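Local structure of DNA polymerase (Bacillus phage phi29, 2PY5) at residues K507-G511 / K512-G516. The protein replicates the viral genome by protein-primed, highly processive strand-displacement synthesis and proofreads with a 3'-5' exonuclease. The protein carries 2 engineered substitutions. Residues are numbered along the deposited sequence; the frame is centred on the assembly and turned at random.
Sequences KEVDG and KLVEG. With EDO (1,2-ethanediol), chain Y.
V509 and K512 close the tip of a beta hairpin with a two-residue loop, a type I' turn with D510 and G511 at its corners; both corner residues have positive phi (54° and 74°), as this turn type requires. The evidence for antiparallel pairing is four backbone bonds. V509 N reaches K512 O at 2.7 Å, whereas the return bond from K512 N to V509 O is longer, 3.1 Å, and its donor stands well above the carbonyl plane. At the next hydrogen-bonded pair, beyond E508-L513, K507 and V514 bond both ways, with K507 N to V514 O at 2.7 Å and V514 N to K507 O at 2.8 Å. On the face shared by K507, V509, K512 and V514, methyl CG2 of V509 meets CG2 of V514 diagonally at 3.8 Å. K507 extends beyond CG, its CE passing 3.4 Å from E515 O before NZ forms a salt bridge with D520. E508 and L513, a non-hydrogen-bonded pair, occupy the other face; their side chains cross at about a right angle, and OE1 of E508 approaches L513 CD2. E508 has CG anti to its backbone N, and a bend at chi2 brings the carboxylate back over the neighbouring strand. Farther out, the hairpin formed by strands 499-509 and 512-515 projects at the surface of the polymerisation region. E515 OE2 accepts a hydrogen bond from 1,2-ethanediol, probably a crystallisation additive, which K525 NZ also binds. At the turn, a bend at chi4 (58°) carries K512 NZ back to the carbonyl of D510, 3.2 Å from its O.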
loop_
_atom_site.group_PDB
_atom_site.type_symbol
_atom_site.label_atom_id
_atom_site.label_comp_id
_atom_site.label_asym_id
_atom_site.label_seq_id
_atom_site.Cartn_x
_atom_site.Cartn_y
_atom_site.Cartn_z
ATOM N N LYS F 507 29.477 7.174 -3.324
ATOM C CA LYS F 507 30.499 7.978 -3.955
ATOM C C LYS F 507 29.921 9.326 -4.372
ATOM O O LYS F 507 28.746 9.415 -4.741
ATOM C CB LYS F 507 31.100 7.254 -5.159
ATOM C CG LYS F 507 30.124 6.852 -6.232
ATOM C CD LYS F 507 30.876 6.325 -7.430
ATOM C CE LYS F 507 29.979 5.593 -8.369
ATOM N NZ LYS F 507 30.700 5.198 -9.603
ATOM N N GLU F 508 30.758 10.352 -4.305
ATOM C CA GLU F 508 30.379 11.704 -4.677
ATOM C C GLU F 508 30.534 11.850 -6.189
ATOM O O GLU F 508 31.631 11.660 -6.708
ATOM C CB GLU F 508 31.285 12.715 -3.960
ATOM C CG GLU F 508 30.764 14.152 -3.945
ATOM C CD GLU F 508 29.973 14.481 -2.686
ATOM O OE1 GLU F 508 29.114 13.662 -2.291
ATOM O OE2 GLU F 508 30.210 15.559 -2.093
ATOM N N VAL F 509 29.441 12.163 -6.883
ATOM C CA VAL F 509 29.469 12.447 -8.325
ATOM C C VAL F 509 28.706 13.744 -8.613
ATOM O O VAL F 509 27.525 13.856 -8.282
ATOM C CB VAL F 509 28.853 11.303 -9.150
ATOM C CG1 VAL F 509 28.891 11.638 -10.640
ATOM C CG2 VAL F 509 29.575 9.995 -8.879
ATOM N N ASP F 510 29.388 14.704 -9.233
ATOM C CA ASP F 510 28.826 16.033 -9.517
ATOM C C ASP F 510 28.279 16.716 -8.252
ATOM O O ASP F 510 27.222 17.344 -8.282
ATOM C CB ASP F 510 27.737 15.945 -10.603
ATOM C CG ASP F 510 28.270 15.435 -11.940
ATOM O OD1 ASP F 510 27.507 14.763 -12.666
ATOM O OD2 ASP F 510 29.445 15.703 -12.261
ATOM N N GLY F 511 29.010 16.581 -7.146
ATOM C CA GLY F 511 28.627 17.194 -5.871
ATOM C C GLY F 511 27.463 16.524 -5.157
ATOM O O GLY F 511 26.887 17.099 -4.228
ATOM N N LYS F 512 27.124 15.308 -5.577
ATOM C CA LYS F 512 25.999 14.571 -5.009
ATOM C C LYS F 512 26.442 13.150 -4.683
ATOM O O LYS F 512 27.328 12.609 -5.340
ATOM C CB LYS F 512 24.823 14.552 -5.986
ATOM C CG LYS F 512 24.446 15.935 -6.523
ATOM C CD LYS F 512 23.185 15.867 -7.365
ATOM C CE LYS F 512 22.959 17.151 -8.155
ATOM N NZ LYS F 512 24.102 17.481 -9.070
ATOM N N LEU F 513 25.833 12.561 -3.660
ATOM C CA LEU F 513 26.174 11.205 -3.240
ATOM C C LEU F 513 25.298 10.208 -3.975
ATOM O O LEU F 513 24.068 10.315 -3.954
ATOM C CB LEU F 513 25.971 11.014 -1.731
ATOM C CG LEU F 513 27.093 11.099 -0.696
ATOM C CD1 LEU F 513 26.709 10.157 0.444
ATOM C CD2 LEU F 513 28.475 10.759 -1.237
ATOM N N VAL F 514 25.931 9.222 -4.603
ATOM C CA VAL F 514 25.221 8.128 -5.245
ATOM C C VAL F 514 25.861 6.812 -4.827
ATOM O O VAL F 514 26.934 6.813 -4.220
ATOM C CB VAL F 514 25.252 8.253 -6.770
ATOM C CG1 VAL F 514 24.600 9.580 -7.206
ATOM C CG2 VAL F 514 26.686 8.145 -7.287
ATOM N N GLU F 515 25.215 5.706 -5.156
ATOM C CA GLU F 515 25.707 4.380 -4.774
ATOM C C GLU F 515 27.089 4.128 -5.362
ATOM O O GLU F 515 27.350 4.432 -6.527
ATOM C CB GLU F 515 24.728 3.266 -5.175
ATOM C CG GLU F 515 23.522 3.165 -4.272
ATOM C CD GLU F 515 22.478 4.241 -4.516
ATOM O OE1 GLU F 515 22.501 4.889 -5.579
ATOM O OE2 GLU F 515 21.614 4.422 -3.639
ATOM N N GLY F 516 27.980 3.618 -4.521
ATOM C CA GLY F 516 29.349 3.322 -4.896
ATOM C C GLY F 516 29.656 1.855 -4.696
ATOM O O GLY F 516 28.766 1.026 -4.572
HETATM C C1 EDO Y . 20.339 2.110 -1.958
HETATM O O1 EDO Y . 21.359 2.930 -1.374
HETATM C C2 EDO Y . 19.426 1.548 -0.872
HETATM O O2 EDO Y . 18.889 2.589 -0.039
#